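Local coordinates for protein ABC-type metal ion transport system, periplasmic component (Vibrio vulnificus, PDB 3K2D) that probably serves as the methionine-binding lipoprotein of an ABC-type importer and activates Toll-like receptor 2, at residues R107-N112 with A170-N175. The protein carries 4 engineered substitutions. Sequence-based numbering, arbitrary orientation.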
ATOM      1  N   ARG A 107      13.874   2.705 -19.106  1.00 22.59           N
ATOM      2  CA  ARG A 107      12.696   3.321 -18.519  1.00 20.67           C
ATOM      3  C   ARG A 107      12.370   2.546 -17.244  1.00 18.41           C
ATOM      4  O   ARG A 107      12.364   1.321 -17.244  1.00 17.99           O
ATOM      5  CB  ARG A 107      11.524   3.232 -19.508  1.00 23.05           C
ATOM      6  CG  ARG A 107      10.945   4.571 -19.957  1.00 26.85           C
ATOM      7  CD  ARG A 107      10.722   4.630 -21.477  1.00 29.42           C
ATOM      8  NE  ARG A 107       9.818   3.592 -21.966  1.00 36.46           N
ATOM      9  CZ  ARG A 107       8.489   3.688 -21.987  1.00 40.02           C
ATOM     10  NH1 ARG A 107       7.887   4.787 -21.553  1.00 41.42           N
ATOM     11  NH2 ARG A 107       7.758   2.668 -22.426  1.00 40.34           N
ATOM     12  N   ILE A 108      12.130   3.265 -16.156  1.00 17.85           N
ATOM     13  CA  ILE A 108      11.770   2.642 -14.886  1.00 17.34           C
ATOM     14  C   ILE A 108      10.434   3.226 -14.445  1.00 18.06           C
ATOM     15  O   ILE A 108      10.311   4.436 -14.238  1.00 18.62           O
ATOM     16  CB  ILE A 108      12.839   2.905 -13.787  1.00 16.16           C
ATOM     17  CG1 ILE A 108      14.117   2.127 -14.114  1.00 15.32           C
ATOM     18  CG2 ILE A 108      12.295   2.514 -12.426  1.00 12.74           C
ATOM     19  CD1 ILE A 108      15.185   2.197 -13.048  1.00 17.06           C
ATOM     20  N   ALA A 109       9.433   2.365 -14.311  1.00 17.25           N
ATOM     21  CA  ALA A 109       8.105   2.811 -13.901  1.00 17.61           C
ATOM     22  C   ALA A 109       7.942   2.829 -12.375  1.00 17.99           C
ATOM     23  O   ALA A 109       8.420   1.929 -11.681  1.00 19.04           O
ATOM     24  CB  ALA A 109       7.045   1.921 -14.535  1.00 16.32           C
ATOM     25  N   VAL A 110       7.268   3.864 -11.872  1.00 16.67           N
ATOM     26  CA  VAL A 110       7.013   4.042 -10.437  1.00 15.93           C
ATOM     27  C   VAL A 110       5.619   4.654 -10.231  1.00 15.65           C
ATOM     28  O   VAL A 110       5.029   5.206 -11.158  1.00 14.18           O
ATOM     29  CB  VAL A 110       8.052   5.011  -9.778  1.00 16.71           C
ATOM     30  CG1 VAL A 110       9.472   4.585 -10.121  1.00 16.55           C
ATOM     31  CG2 VAL A 110       7.811   6.441 -10.239  1.00 14.37           C
ATOM     32  N   PRO A 111       5.064   4.537  -9.015  1.00 16.32           N
ATOM     33  CA  PRO A 111       3.740   5.117  -8.767  1.00 16.11           C
ATOM     34  C   PRO A 111       3.823   6.643  -8.806  1.00 16.75           C
ATOM     35  O   PRO A 111       4.896   7.210  -8.607  1.00 15.79           O
ATOM     36  CB  PRO A 111       3.367   4.568  -7.397  1.00 14.31           C
ATOM     37  CG  PRO A 111       4.685   4.242  -6.775  1.00 18.01           C
ATOM     38  CD  PRO A 111       5.471   3.667  -7.902  1.00 16.16           C
ATOM     39  N   ASN A 112       2.698   7.305  -9.070  1.00 17.46           N
ATOM     40  CA  ASN A 112       2.706   8.758  -9.177  1.00 18.42           C
ATOM     41  C   ASN A 112       2.159   9.574  -8.012  1.00 18.49           C
ATOM     42  O   ASN A 112       2.327  10.793  -7.992  1.00 19.29           O
ATOM     43  CB  ASN A 112       2.010   9.198 -10.467  1.00 17.46           C
ATOM     44  CG  ASN A 112       0.598   8.684 -10.573  1.00 16.73           C
ATOM     45  OD1 ASN A 112       0.049   8.134  -9.623  1.00 16.18           O
ATOM     46  ND2 ASN A 112      -0.003   8.869 -11.740  1.00 16.28           N
ATOM     47  N   ALA A 170      11.781  -1.328 -18.533  1.00 22.00           N
ATOM     48  CA  ALA A 170      12.811  -2.265 -18.115  1.00 21.90           C
ATOM     49  C   ALA A 170      12.563  -2.797 -16.710  1.00 22.83           C
ATOM     50  O   ALA A 170      12.912  -3.939 -16.392  1.00 22.70           O
ATOM     51  CB  ALA A 170      14.173  -1.595 -18.179  1.00 20.67           C
ATOM     52  N   LEU A 171      11.944  -1.976 -15.870  1.00 22.47           N
ATOM     53  CA  LEU A 171      11.697  -2.377 -14.495  1.00 22.16           C
ATOM     54  C   LEU A 171      10.668  -1.464 -13.824  1.00 20.06           C
ATOM     55  O   LEU A 171      10.630  -0.265 -14.083  1.00 20.24           O
ATOM     56  CB  LEU A 171      13.037  -2.362 -13.743  1.00 23.39           C
ATOM     57  CG  LEU A 171      13.126  -2.763 -12.271  1.00 26.23           C
ATOM     58  CD1 LEU A 171      14.494  -3.368 -12.006  1.00 26.32           C
ATOM     59  CD2 LEU A 171      12.873  -1.544 -11.378  1.00 24.81           C
ATOM     60  N   SER A 172       9.838  -2.040 -12.963  1.00 19.13           N
ATOM     61  CA  SER A 172       8.801  -1.279 -12.277  1.00 17.75           C
ATOM     62  C   SER A 172       8.720  -1.561 -10.790  1.00 16.80           C
ATOM     63  O   SER A 172       8.756  -2.710 -10.363  1.00 15.80           O
ATOM     64  CB  SER A 172       7.428  -1.589 -12.874  1.00 18.73           C
ATOM     65  OG  SER A 172       7.400  -1.378 -14.270  1.00 22.90           O
ATOM     66  N   ILE A 173       8.605  -0.496 -10.005  1.00 17.09           N
ATOM     67  CA  ILE A 173       8.452  -0.618  -8.564  1.00 16.02           C
ATOM     68  C   ILE A 173       6.938  -0.640  -8.373  1.00 17.22           C
ATOM     69  O   ILE A 173       6.251   0.337  -8.668  1.00 18.81           O
ATOM     70  CB  ILE A 173       9.108   0.576  -7.836  1.00 15.06           C
ATOM     71  CG1 ILE A 173      10.636   0.439  -7.944  1.00 13.57           C
ATOM     72  CG2 ILE A 173       8.664   0.621  -6.375  1.00 11.91           C
ATOM     73  CD1 ILE A 173      11.418   1.598  -7.357  1.00 15.51           C
ATOM     74  N   ILE A 174       6.425  -1.776  -7.909  1.00 18.07           N
ATOM     75  CA  ILE A 174       4.992  -1.970  -7.740  1.00 17.63           C
ATOM     76  C   ILE A 174       4.592  -2.253  -6.303  1.00 18.64           C
ATOM     77  O   ILE A 174       5.251  -3.039  -5.626  1.00 20.62           O
ATOM     78  CB  ILE A 174       4.519  -3.169  -8.594  1.00 17.87           C
ATOM     79  CG1 ILE A 174       5.022  -3.014 -10.033  1.00 18.34           C
ATOM     80  CG2 ILE A 174       3.008  -3.280  -8.552  1.00 14.60           C
ATOM     81  CD1 ILE A 174       4.712  -4.203 -10.940  1.00 18.09           C
ATOM     82  N   ASN A 175       3.514  -1.612  -5.843  1.00 17.33           N
ATOM     83  CA  ASN A 175       2.992  -1.837  -4.496  1.00 15.50           C
ATOM     84  C   ASN A 175       2.594  -3.318  -4.475  1.00 15.65           C
ATOM     85  O   ASN A 175       2.059  -3.828  -5.464  1.00 15.98           O
ATOM     86  CB  ASN A 175       1.734  -0.981  -4.247  1.00 13.99           C
ATOM     87  CG  ASN A 175       2.013   0.516  -4.275  1.00 14.00           C
ATOM     88  OD1 ASN A 175       2.502   1.091  -3.301  1.00 16.21           O
ATOM     89  ND2 ASN A 175       1.705   1.153  -5.394  1.00 10.71           N
TER
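Ile108 and Ala109 pair in parallel with Leu171 and Ser172, joining two neighbouring strands of a mixed sheet in one lobe of a periplasmic binding protein. The short strand segments run almost in the same direction, 12° apart, and three backbone bonds hold the pair. At the start, Ala170 N donates to Arg107 O (3.0 Å). Next, Ala109 N reaches Leu171 O at 2.9 Å. The straightest bond, 163° at the hydrogen, runs from Ile173 N to Ala109 O. Ala109 thus spends both its N-H and its C=O on the same neighbour, while Ile108 and Val110 turn theirs to strand 153-157, as befits an interior strand. Two CA-H...O contacts supplement the bonds, Ile108 CA to Leu171 O and Ser172 CA to Ala109 O.

On one face the branched Ile108 and Leu171 meet at their methyls; with CG1 beside the backbone N (chi1 -70°), Ile108 CG2 falls anti to it, 3.6 Å from Leu171 O and 4.2 Å from Leu171 CD2. The other face carries small residues, with Ala109 CB 3.3 Å from Ser172 OG, and helix 162-165 packs over it, Ser165 OG hydrogen-bonding the buried hydroxyl. At the next bonding position Pro111 N carries no hydrogen; its CD rests 3.5 Å from Ile173 O instead, and the run of bonds stops. After strand 171-174, Asn175 stands right before helix 176-179 and touches the bound methionine, near Asn116, another pocket residue. Parallel strands whose C-terminal ends deliver residues to a ligand between two lobes are characteristic of the periplasmic binding protein fold.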